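Local structure of ribulose-1,5-bisphosphate carboxylase/oxygenase large subunit (Rhodopseudomonas palustris, 3QFW) at residues A106-L109 against T110-G114; F174-F177 against A178-A181; G207-D210 against D211-R214; L216-I219 against R220-I224; S296-A299 against L300-A304. The protein is a Rubisco-like protein that probably binds magnesium and works by enolate chemistry related to that of ribulose-1,5-bisphosphate carboxylase. All coordinates share one frame; numbering follows the deposited sequence.

Interaction 1: residues A106-L109 against T110-G114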
loop_
_atom_site.group_PDB
_atom_site.type_symbol
_atom_site.label_atom_id
_atom_site.label_comp_id
_atom_site.label_asym_id
_atom_site.label_seq_id
_atom_site.Cartn_x
_atom_site.Cartn_y
_atom_site.Cartn_z
ATOM N N ALA B 106 -7.321 -14.433 19.450
ATOM C CA ALA B 106 -8.750 -14.236 19.256
ATOM C C ALA B 106 -9.212 -12.798 19.454
ATOM O O ALA B 106 -10.164 -12.364 18.819
ATOM C CB ALA B 106 -9.545 -15.183 20.172
ATOM N N HIS B 107 -8.556 -12.052 20.331
ATOM C CA HIS B 107 -9.009 -10.686 20.578
ATOM C C HIS B 107 -8.868 -9.782 19.341
ATOM O O HIS B 107 -9.587 -8.795 19.214
ATOM C CB HIS B 107 -8.358 -10.072 21.832
ATOM C CG HIS B 107 -6.995 -9.494 21.604
ATOM N ND1 HIS B 107 -5.838 -10.169 21.929
ATOM C CD2 HIS B 107 -6.606 -8.290 21.124
ATOM C CE1 HIS B 107 -4.794 -9.412 21.643
ATOM N NE2 HIS B 107 -5.233 -8.267 21.150
ATOM N N TYR B 108 -7.975 -10.134 18.421
ATOM C CA TYR B 108 -7.852 -9.376 17.174
ATOM C C TYR B 108 -9.072 -9.601 16.287
ATOM O O TYR B 108 -9.576 -8.675 15.653
ATOM C CB TYR B 108 -6.595 -9.768 16.400
ATOM C CG TYR B 108 -5.324 -9.227 17.000
ATOM C CD1 TYR B 108 -4.634 -9.958 17.950
ATOM C CD2 TYR B 108 -4.826 -7.984 16.631
ATOM C CE1 TYR B 108 -3.484 -9.479 18.516
ATOM C CE2 TYR B 108 -3.662 -7.490 17.200
ATOM C CZ TYR B 108 -2.997 -8.252 18.134
ATOM O OH TYR B 108 -1.849 -7.801 18.723
ATOM N N LEU B 109 -9.543 -10.840 16.237
ATOM C CA LEU B 109 -10.694 -11.129 15.399
ATOM C C LEU B 109 -11.933 -10.395 15.914
ATOM O O LEU B 109 -12.728 -9.901 15.132
ATOM C CB LEU B 109 -10.933 -12.634 15.296
ATOM C CG LEU B 109 -10.092 -13.364 14.241
ATOM C CD1 LEU B 109 -8.574 -13.238 14.490
ATOM C CD2 LEU B 109 -10.530 -14.835 14.132
ATOM N N THR B 110 -12.082 -10.297 17.230
ATOM C CA THR B 110 -13.278 -9.664 17.783
ATOM C C THR B 110 -13.218 -8.161 17.557
ATOM O O THR B 110 -14.220 -7.521 17.234
ATOM C CB THR B 110 -13.455 -9.955 19.287
ATOM O OG1 THR B 110 -13.367 -11.364 19.521
ATOM C CG2 THR B 110 -14.811 -9.464 19.764
ATOM N N ALA B 111 -12.024 -7.609 17.725
ATOM C CA ALA B 111 -11.799 -6.182 17.542
ATOM C C ALA B 111 -12.075 -5.751 16.105
ATOM O O ALA B 111 -12.791 -4.783 15.871
ATOM C CB ALA B 111 -10.391 -5.821 17.944
ATOM N N PHE B 112 -11.506 -6.472 15.142
ATOM C CA PHE B 112 -11.701 -6.134 13.730
ATOM C C PHE B 112 -13.120 -6.469 13.237
ATOM O O PHE B 112 -13.720 -5.697 12.488
ATOM C CB PHE B 112 -10.629 -6.795 12.842
ATOM C CG PHE B 112 -9.228 -6.255 13.054
ATOM C CD1 PHE B 112 -8.956 -4.897 12.917
ATOM C CD2 PHE B 112 -8.181 -7.112 13.358
ATOM C CE1 PHE B 112 -7.655 -4.393 13.099
ATOM C CE2 PHE B 112 -6.872 -6.620 13.544
ATOM C CZ PHE B 112 -6.618 -5.256 13.409
ATOM N N GLY B 113 -13.654 -7.618 13.651
ATOM C CA GLY B 113 -15.063 -7.935 13.421
ATOM C C GLY B 113 -15.456 -8.584 12.100
ATOM O O GLY B 113 -16.582 -9.048 11.941
ATOM N N GLY B 114 -14.538 -8.620 11.144
ATOM C CA GLY B 114 -14.791 -9.294 9.885
ATOM C C GLY B 114 -15.959 -8.754 9.083
ATOM O O GLY B 114 -16.421 -7.637 9.311
#
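A106 O is approached by two donors from T110: the backbone T110 N lies 3.2 Å from A106 O, nearly in line with its C=O bond, whereas the bond from T110 OG1 to A106 O, at 3.4 Å, is weak. The hydroxyl comes this close because OG1 stands beside the backbone N (chi1 -51°). The same four-residue step is repeated by A111 N to H107 O and by F112 N to Y108 O, 3.0 Å and close to straight (170°). The last bond, G113 N to L109 O at 2.9 Å, closes the helix, and G113 turns away with positive phi. The rings of Y108 and F112 project from the same flank of the helix. F112 CE2 meets the edge of the Y108 ring in its plane, 3.9 Å from Y108 CD2, while F112 CD2 sits 3.1 Å from Y108 O. Cutting F112 back to an alanine is likely to open a gap beside the Y108 ring and deprive F276 and H240 of their edge-to-face partner. Y108 OH is hydrogen-bonded to A76 O. Helix 106-112 packs through F112 on P80 and L83 of helix 80-88, and through L109 and F112 on L275 of helix 265-276.

Interaction 2: residues F174-F177 against A178-A181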
loop_
_atom_site.group_PDB
_atom_site.type_symbol
_atom_site.label_atom_id
_atom_site.label_comp_id
_atom_site.label_asym_id
_atom_site.label_seq_id
_atom_site.Cartn_x
_atom_site.Cartn_y
_atom_site.Cartn_z
ATOM N N PHE B 174 -14.328 12.539 -16.970
ATOM C CA PHE B 174 -15.001 11.526 -17.775
ATOM C C PHE B 174 -16.396 11.165 -17.292
ATOM O O PHE B 174 -17.346 11.049 -18.071
ATOM C CB PHE B 174 -14.204 10.229 -17.659
ATOM C CG PHE B 174 -13.065 10.131 -18.603
ATOM C CD1 PHE B 174 -13.141 10.692 -19.861
ATOM C CD2 PHE B 174 -11.919 9.453 -18.237
ATOM C CE1 PHE B 174 -12.086 10.590 -20.738
ATOM C CE2 PHE B 174 -10.865 9.343 -19.101
ATOM C CZ PHE B 174 -10.945 9.911 -20.356
ATOM N N SER B 175 -16.484 10.909 -15.997
ATOM C CA SER B 175 -17.684 10.330 -15.403
ATOM C C SER B 175 -17.500 10.387 -13.903
ATOM O O SER B 175 -17.179 9.379 -13.269
ATOM C CB SER B 175 -17.893 8.884 -15.875
ATOM O OG SER B 175 -16.830 8.032 -15.470
ATOM N N PRO B 176 -17.682 11.585 -13.335
ATOM C CA PRO B 176 -17.460 11.863 -11.914
ATOM C C PRO B 176 -18.260 10.906 -11.042
ATOM O O PRO B 176 -19.343 10.512 -11.439
ATOM C CB PRO B 176 -17.992 13.289 -11.756
ATOM C CG PRO B 176 -17.822 13.902 -13.114
ATOM C CD PRO B 176 -18.108 12.788 -14.077
ATOM N N PHE B 177 -17.737 10.573 -9.867
ATOM C CA PHE B 177 -18.377 9.595 -8.993
ATOM C C PHE B 177 -19.862 9.861 -8.798
ATOM O O PHE B 177 -20.677 8.947 -8.930
ATOM C CB PHE B 177 -17.697 9.509 -7.623
ATOM C CG PHE B 177 -18.282 8.440 -6.747
ATOM C CD1 PHE B 177 -17.807 7.139 -6.812
ATOM C CD2 PHE B 177 -19.350 8.719 -5.906
ATOM C CE1 PHE B 177 -18.374 6.129 -6.028
ATOM C CE2 PHE B 177 -19.917 7.720 -5.123
ATOM C CZ PHE B 177 -19.424 6.427 -5.183
ATOM N N ALA B 178 -20.215 11.099 -8.463
ATOM C CA ALA B 178 -21.616 11.408 -8.163
ATOM C C ALA B 178 -22.526 11.110 -9.355
ATOM O O ALA B 178 -23.507 10.376 -9.232
ATOM C CB ALA B 178 -21.765 12.851 -7.709
ATOM N N GLU B 179 -22.181 11.669 -10.510
ATOM C CA GLU B 179 -22.941 11.447 -11.733
ATOM C C GLU B 179 -23.024 9.970 -12.126
ATOM O O GLU B 179 -24.083 9.490 -12.532
ATOM C CB GLU B 179 -22.349 12.259 -12.889
ATOM C CG GLU B 179 -22.669 13.748 -12.838
ATOM C CD GLU B 179 -21.733 14.536 -11.937
ATOM O OE1 GLU B 179 -20.951 13.920 -11.177
ATOM O OE2 GLU B 179 -21.771 15.784 -11.997
ATOM N N ARG B 180 -21.910 9.251 -12.011
ATOM C CA ARG B 180 -21.878 7.827 -12.376
ATOM C C ARG B 180 -22.754 6.962 -11.465
ATOM O O ARG B 180 -23.508 6.094 -11.937
ATOM C CB ARG B 180 -20.439 7.301 -12.361
ATOM C CG ARG B 180 -20.317 5.806 -12.577
ATOM C CD ARG B 180 -18.864 5.364 -12.717
ATOM N NE ARG B 180 -18.161 5.221 -11.441
ATOM C CZ ARG B 180 -17.282 6.097 -10.966
ATOM N NH1 ARG B 180 -17.009 7.203 -11.650
ATOM N NH2 ARG B 180 -16.678 5.879 -9.803
ATOM N N ALA B 181 -22.642 7.182 -10.161
ATOM C CA ALA B 181 -23.411 6.398 -9.202
ATOM C C ALA B 181 -24.903 6.589 -9.451
ATOM O O ALA B 181 -25.688 5.643 -9.368
ATOM C CB ALA B 181 -23.046 6.787 -7.779
#
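S175 meets R180 through its main chain: S175 O lies in the plane of the guanidinium, at its edge, and only 2.7 Å from R180 NH1. S175 OG stays farther off, 3.9 Å from R180 NH1. P176 follows at the N-cap position, where it offers no side-chain acceptor; F177 N is hydrogen-bonded instead to D171 OD1. The proline carbonyl begins the helical pattern, with R180 N donating to P176 O at 2.9 Å along a nearly straight path. Its ring is met by E179, whose chain bends at chi2 (83°) and brings E179 OE1 to 3.1 Å from P176 CB, a polar atom laid against an apolar ring rather than a bond. F177 opens the helix itself and accepts from A181 N at F177 O, 2.9 Å away. Its CG stands anti to the backbone N (chi1 -176°), directing the ring along the helix, where A181 CB lies over one face, 4.2 Å from F177 CE2. R180 crosses the F177 side chain at about a right angle: the ring and guanidinium planes are 88° apart, and R180 NH2 comes within 3.4 Å of F177 CD1. The guanidinium is held from outside by a salt bridge from NE to D165 and by a hydrogen bond from NH2 to A170 O, which fixes its rotation beside the phenyl ring. These contacts form the N-terminal turn of helix 177-195 after strand 162-165, a strand-loop-helix junction of the TIM-barrel catalytic domain of the Rubisco family.

Interaction 3: residues G207-D210 against D211-R214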
loop_
_atom_site.group_PDB
_atom_site.type_symbol
_atom_site.label_atom_id
_atom_site.label_comp_id
_atom_site.label_asym_id
_atom_site.label_seq_id
_atom_site.Cartn_x
_atom_site.Cartn_y
_atom_site.Cartn_z
ATOM N N GLY B 207 -9.627 7.853 -3.132
ATOM C CA GLY B 207 -8.981 9.059 -2.626
ATOM C C GLY B 207 -8.639 9.031 -1.145
ATOM O O GLY B 207 -8.292 7.984 -0.604
ATOM N N THR B 208 -8.728 10.188 -0.489
ATOM C CA THR B 208 -8.480 10.274 0.953
ATOM C C THR B 208 -9.707 9.753 1.685
ATOM O O THR B 208 -10.749 9.536 1.076
ATOM C CB THR B 208 -8.277 11.727 1.425
ATOM O OG1 THR B 208 -9.508 12.449 1.286
ATOM C CG2 THR B 208 -7.160 12.438 0.632
ATOM N N LEU B 209 -9.591 9.573 2.995
ATOM C CA LEU B 209 -10.736 9.153 3.795
ATOM C C LEU B 209 -11.893 10.139 3.625
ATOM O O LEU B 209 -13.054 9.736 3.606
ATOM C CB LEU B 209 -10.350 9.012 5.266
ATOM C CG LEU B 209 -11.437 8.547 6.240
ATOM C CD1 LEU B 209 -12.068 7.223 5.799
ATOM C CD2 LEU B 209 -10.850 8.444 7.645
ATOM N N ASP B 210 -11.573 11.427 3.483
ATOM C CA ASP B 210 -12.595 12.443 3.226
ATOM C C ASP B 210 -13.310 12.170 1.908
ATOM O O ASP B 210 -14.547 12.185 1.841
ATOM C CB ASP B 210 -11.989 13.852 3.178
ATOM C CG ASP B 210 -11.311 14.257 4.482
ATOM O OD1 ASP B 210 -11.618 13.670 5.542
ATOM O OD2 ASP B 210 -10.475 15.182 4.438
ATOM N N ASP B 211 -12.538 11.940 0.851
ATOM C CA ASP B 211 -13.125 11.594 -0.444
ATOM C C ASP B 211 -14.005 10.346 -0.321
ATOM O O ASP B 211 -15.124 10.295 -0.854
ATOM C CB ASP B 211 -12.030 11.353 -1.489
ATOM C CG ASP B 211 -11.175 12.594 -1.755
ATOM O OD1 ASP B 211 -11.739 13.700 -1.865
ATOM O OD2 ASP B 211 -9.938 12.457 -1.864
ATOM N N MET B 212 -13.508 9.340 0.388
ATOM C CA MET B 212 -14.239 8.081 0.507
ATOM C C MET B 212 -15.586 8.240 1.226
ATOM O O MET B 212 -16.588 7.690 0.784
ATOM C CB MET B 212 -13.378 6.977 1.143
ATOM C CG MET B 212 -12.453 6.254 0.143
ATOM S SD MET B 212 -11.883 4.612 0.695
ATOM C CE MET B 212 -11.110 5.066 2.243
ATOM N N ARG B 213 -15.611 9.004 2.316
ATOM C CA ARG B 213 -16.849 9.197 3.067
ATOM C C ARG B 213 -17.867 10.007 2.276
ATOM O O ARG B 213 -19.063 9.748 2.364
ATOM C CB ARG B 213 -16.602 9.881 4.413
ATOM C CG ARG B 213 -15.771 9.089 5.411
ATOM C CD ARG B 213 -15.532 9.901 6.690
ATOM N NE ARG B 213 -15.069 9.064 7.797
ATOM C CZ ARG B 213 -14.119 9.410 8.661
ATOM N NH1 ARG B 213 -13.515 10.585 8.558
ATOM N NH2 ARG B 213 -13.769 8.580 9.635
ATOM N N ARG B 214 -17.396 10.999 1.523
ATOM C CA ARG B 214 -18.276 11.782 0.660
ATOM C C ARG B 214 -18.923 10.879 -0.376
ATOM O O ARG B 214 -20.127 10.954 -0.626
ATOM C CB ARG B 214 -17.491 12.889 -0.051
ATOM C CG ARG B 214 -18.318 13.732 -1.025
ATOM C CD ARG B 214 -17.454 14.821 -1.674
ATOM N NE ARG B 214 -16.684 15.561 -0.675
ATOM C CZ ARG B 214 -16.847 16.854 -0.404
ATOM N NH1 ARG B 214 -17.747 17.567 -1.070
ATOM N NH2 ARG B 214 -16.103 17.436 0.527
#
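T208 and D211 face each other because of their first torsions: T208 OG1 is set between its backbone N and carbonyl carbon (chi1 67°), and D211 CG lies beside its own N (chi1 -62°), so that the carboxylate turns back to the start of the helix. The result is a capping box. D211 N donates to T208 OG1 at 3.1 Å and 170°, while T208 N donates to D211 OD2 at 2.9 Å, on the anti side of that oxygen and out of the carboxylate plane. G207 CA lies 3.6 Å from D211 OD2, and a beta carbon on G207 would clash with this oxygen. M212 N to T208 O, 2.9 Å, begins the regular helical bonding, continued by R213 N to L209 O and R214 N to D210 O. Elsewhere L209 crosses R213, its CD2 lying over one face of the guanidinium, 3.5 Å from R213 NH2. That leaves the edge of the guanidinium for polar partners: R213 forms salt bridges with E245 and with D210 of the second subunit. D210 in turn pairs with R213 of the second subunit, and the two L209 side chains pack on each other. The cap satisfies a first-turn amide and places a carboxylate at the helix N terminus, where its negative charge is probably favoured, while the D210-R213 pairs between subunits make this turn part of the dimer interface.

Interaction 4: residues L216-I219 against R220-I224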
loop_
_atom_site.group_PDB
_atom_site.type_symbol
_atom_site.label_atom_id
_atom_site.label_comp_id
_atom_site.label_asym_id
_atom_site.label_seq_id
_atom_site.Cartn_x
_atom_site.Cartn_y
_atom_site.Cartn_z
ATOM N N LEU B 216 -19.276 7.656 -0.162
ATOM C CA LEU B 216 -20.173 6.752 0.553
ATOM C C LEU B 216 -21.497 7.461 0.802
ATOM O O LEU B 216 -22.565 6.845 0.756
ATOM C CB LEU B 216 -19.557 6.323 1.885
ATOM C CG LEU B 216 -20.423 5.361 2.708
ATOM C CD1 LEU B 216 -20.610 4.073 1.945
ATOM C CD2 LEU B 216 -19.799 5.101 4.064
ATOM N N GLY B 217 -21.420 8.762 1.071
ATOM C CA GLY B 217 -22.612 9.579 1.223
ATOM C C GLY B 217 -23.520 9.498 0.009
ATOM O O GLY B 217 -24.734 9.333 0.141
ATOM N N VAL B 218 -22.932 9.620 -1.177
ATOM C CA VAL B 218 -23.685 9.519 -2.422
ATOM C C VAL B 218 -24.317 8.133 -2.564
ATOM O O VAL B 218 -25.492 8.008 -2.904
ATOM C CB VAL B 218 -22.794 9.809 -3.650
ATOM C CG1 VAL B 218 -23.555 9.539 -4.948
ATOM C CG2 VAL B 218 -22.261 11.246 -3.605
ATOM N N ILE B 219 -23.530 7.096 -2.295
ATOM C CA ILE B 219 -24.013 5.724 -2.380
ATOM C C ILE B 219 -25.282 5.549 -1.553
ATOM O O ILE B 219 -26.296 5.071 -2.045
ATOM C CB ILE B 219 -22.945 4.727 -1.890
ATOM C CG1 ILE B 219 -21.773 4.725 -2.863
ATOM C CG2 ILE B 219 -23.534 3.324 -1.753
ATOM C CD1 ILE B 219 -22.229 4.836 -4.284
ATOM N N ARG B 220 -25.209 5.961 -0.294
ATOM C CA ARG B 220 -26.337 5.846 0.613
ATOM C C ARG B 220 -27.521 6.688 0.142
ATOM O O ARG B 220 -28.665 6.246 0.203
ATOM C CB ARG B 220 -25.917 6.233 2.036
ATOM C CG ARG B 220 -24.681 5.481 2.528
ATOM C CD ARG B 220 -24.482 5.599 4.039
ATOM N NE ARG B 220 -25.411 4.746 4.779
ATOM C CZ ARG B 220 -26.248 5.183 5.717
ATOM N NH1 ARG B 220 -26.272 6.470 6.036
ATOM N NH2 ARG B 220 -27.065 4.334 6.335
ATOM N N ASP B 221 -27.246 7.900 -0.332
ATOM C CA ASP B 221 -28.308 8.781 -0.812
ATOM C C ASP B 221 -28.998 8.236 -2.061
ATOM O O ASP B 221 -30.189 8.464 -2.273
ATOM C CB ASP B 221 -27.770 10.190 -1.068
ATOM C CG ASP B 221 -27.340 10.883 0.204
ATOM O OD1 ASP B 221 -27.812 10.469 1.288
ATOM O OD2 ASP B 221 -26.532 11.839 0.123
ATOM N N GLU B 222 -28.244 7.514 -2.884
ATOM C CA GLU B 222 -28.777 6.958 -4.119
ATOM C C GLU B 222 -29.456 5.604 -3.902
ATOM O O GLU B 222 -30.053 5.053 -4.822
ATOM C CB GLU B 222 -27.674 6.838 -5.170
ATOM C CG GLU B 222 -27.144 8.177 -5.662
ATOM C CD GLU B 222 -28.216 9.011 -6.336
ATOM O OE1 GLU B 222 -29.176 8.421 -6.881
ATOM O OE2 GLU B 222 -28.101 10.253 -6.319
ATOM N N GLY B 223 -29.360 5.080 -2.684
ATOM C CA GLY B 223 -29.973 3.807 -2.346
ATOM C C GLY B 223 -29.235 2.628 -2.956
ATOM O O GLY B 223 -29.815 1.559 -3.163
ATOM N N ILE B 224 -27.952 2.827 -3.251
ATOM C CA ILE B 224 -27.106 1.772 -3.806
ATOM C C ILE B 224 -26.711 0.775 -2.713
ATOM O O ILE B 224 -26.475 1.159 -1.571
ATOM C CB ILE B 224 -25.846 2.375 -4.482
ATOM C CG1 ILE B 224 -26.252 3.197 -5.712
ATOM C CG2 ILE B 224 -24.870 1.279 -4.887
ATOM C CD1 ILE B 224 -25.169 4.163 -6.210
#
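I219 and I224 cross obliquely, and their CD1 atoms touch at 3.6 Å. On I219, CG1 lies beside the backbone N (chi1 -68°) and CD1 is turned to chi2 -39°, short of the usual staggered value, which places it against I224. The I219 CG2 branch contributes too, lying 3.7 Å from I224 CB. I224, whose CB faces back to the helix, extends its longer branch, through CG1, to put CD1 against I219 CD1. V218 and E222, one turn apart, run beside each other, with V218 CG1 3.9 Å from E222 CG. Beyond that methylene the glutamate bends at chi2 (-62°), so the contact uses its aliphatic part. R220 swings its CG beside the backbone N and sets it 3.1 Å from L216 O, the carbonyl that R220 N already binds at 3.0 Å, then runs on extended at chi2 and bends only at chi3. D221 likewise lies close to G217, to whose carbonyl its amide is bonded; the carboxylate also approaches G217 O, two acceptors with no bond between them. Outside the turn V218 and I219 pack on F177, and I224 and V218 on A181, all of helix 177-195. The end of the helix is read from its main-chain bonds: I224 N donates to I219 O at 3.0 Å, G223 N donates to R220 O at 3.2 Å, and G223 has positive phi. Those two bonds, with the apolar contact between I219 and I224 spanning them, make a Schellman motif, which ends helix 209-222 and leads the chain into strand 226-229 of the barrel.

Interaction 5: residues S296-A299 against L300-A304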
loop_
_atom_site.group_PDB
_atom_site.type_symbol
_atom_site.label_atom_id
_atom_site.label_comp_id
_atom_site.label_asym_id
_atom_site.label_seq_id
_atom_site.Cartn_x
_atom_site.Cartn_y
_atom_site.Cartn_z
ATOM N N SER B 296 -2.793 -21.659 -4.865
ATOM C CA SER B 296 -3.036 -20.350 -4.280
ATOM C C SER B 296 -4.494 -19.946 -4.364
ATOM O O SER B 296 -5.053 -19.448 -3.400
ATOM C CB SER B 296 -2.143 -19.271 -4.918
ATOM O OG SER B 296 -0.782 -19.501 -4.595
ATOM N N CYS B 297 -5.117 -20.155 -5.518
ATOM C CA CYS B 297 -6.528 -19.803 -5.660
ATOM C C CYS B 297 -7.399 -20.593 -4.684
ATOM O O CYS B 297 -8.311 -20.042 -4.064
ATOM C CB CYS B 297 -7.009 -20.004 -7.099
ATOM S SG CYS B 297 -6.260 -18.841 -8.274
ATOM N N LEU B 298 -7.112 -21.880 -4.533
ATOM C CA LEU B 298 -7.908 -22.695 -3.606
ATOM C C LEU B 298 -7.692 -22.228 -2.164
ATOM O O LEU B 298 -8.649 -22.085 -1.404
ATOM C CB LEU B 298 -7.585 -24.181 -3.757
ATOM C CG LEU B 298 -8.575 -25.114 -3.059
ATOM C CD1 LEU B 298 -10.010 -24.804 -3.483
ATOM C CD2 LEU B 298 -8.239 -26.581 -3.326
ATOM N N ALA B 299 -6.436 -21.959 -1.801
ATOM C CA ALA B 299 -6.112 -21.494 -0.450
ATOM C C ALA B 299 -6.776 -20.145 -0.160
ATOM O O ALA B 299 -7.247 -19.892 0.945
ATOM C CB ALA B 299 -4.606 -21.401 -0.270
ATOM N N LEU B 300 -6.792 -19.280 -1.171
ATOM C CA LEU B 300 -7.451 -17.983 -1.083
ATOM C C LEU B 300 -8.950 -18.146 -0.829
ATOM O O LEU B 300 -9.520 -17.518 0.069
ATOM C CB LEU B 300 -7.188 -17.186 -2.364
ATOM C CG LEU B 300 -7.744 -15.766 -2.467
ATOM C CD1 LEU B 300 -7.908 -15.195 -1.101
ATOM C CD2 LEU B 300 -6.830 -14.859 -3.325
ATOM N N ALA B 301 -9.590 -18.999 -1.624
ATOM C CA ALA B 301 -11.000 -19.302 -1.406
ATOM C C ALA B 301 -11.249 -19.778 0.030
ATOM O O ALA B 301 -12.182 -19.319 0.697
ATOM C CB ALA B 301 -11.476 -20.345 -2.425
ATOM N N GLN B 302 -10.408 -20.689 0.511
ATOM C CA GLN B 302 -10.597 -21.271 1.843
ATOM C C GLN B 302 -10.352 -20.249 2.958
ATOM O O GLN B 302 -11.065 -20.221 3.960
ATOM C CB GLN B 302 -9.694 -22.494 2.039
ATOM C CG GLN B 302 -10.051 -23.660 1.128
ATOM C CD GLN B 302 -8.977 -24.735 1.083
ATOM O OE1 GLN B 302 -7.846 -24.517 1.505
ATOM N NE2 GLN B 302 -9.332 -25.906 0.551
ATOM N N ALA B 303 -9.346 -19.404 2.775
ATOM C CA ALA B 303 -9.081 -18.362 3.753
ATOM C C ALA B 303 -10.286 -17.421 3.848
ATOM O O ALA B 303 -10.618 -16.920 4.922
ATOM C CB ALA B 303 -7.829 -17.607 3.383
ATOM N N ALA B 304 -10.958 -17.203 2.723
ATOM C CA ALA B 304 -12.113 -16.314 2.706
ATOM C C ALA B 304 -13.341 -16.941 3.381
ATOM O O ALA B 304 -14.113 -16.246 4.043
ATOM C CB ALA B 304 -12.449 -15.925 1.288
#
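Main-chain hydrogen bonds carry most of the contact between S296-A299 and L300-A304. L300 N donates to S296 O at 2.8 Å, and A301 N to C297 O along a nearly straight path (169°); Q302 N to L298 O and A303 N to A299 O continue the series. Four successive bonds of the same span and similar length are the evidence for an undistorted alpha-helix. The second kind of contact is of side-chain carbons with carbonyl oxygens of the preceding turn: L300 CB lies 3.3 Å from S296 O, and A303 CB 3.4 Å from A299 O. In the third kind side chain meets side chain, in L298 and Q302, whose chains pass at a slant. L298 holds CG anti to its backbone N (chi1 -167°), while Q302 sets CG beside the N (chi1 -66°) and then runs extended, so that Q302 NE2 reaches 3.8 Å from L298 CG and the amide covers one flank of the leucine. Shortening Q302 to an alanine would probably uncover that flank of L298, which would then rely more on F333. Packing on the surroundings comes last: L300 leads away to P266 and L269 of helix 265-276, and C297 and A301 meet Y334 of helix 327-334. Chemically, the four amide-carbonyl pairs across this turn are satisfied within the helix, while A303 O also accepts from R274 NH1; the apolar C297, L300 and A301 face neighbouring elements, A301 meeting P316 of strand 315-319, in the beta-alpha-beta unit of strand 280-284, helix 294-305 and strand 315-319.

Overall arrangement
From the N terminus, the five contacts follow in series; each spans a continuous stretch of helix or helix end, so none closes a long loop, and none nests in or crosses another. Interaction 1 ends helix 106-112, and interaction 5, with centres about 20 Å away, lies on helix 294-305; both pack against helix 265-276 without touching each other. Interaction 2 starts helix 177-195. Interactions 3 and 4 start and finish helix 209-222, adjoining in sequence. Interactions 2 and 4 do touch, F177 CZ lying 3.3 Å from I219 CD1, which ties these two barrel helices together. Interaction 3 reaches the second subunit; interactions 2, 3 and 4 all lie on the side of the chain's centre opposite interaction 5.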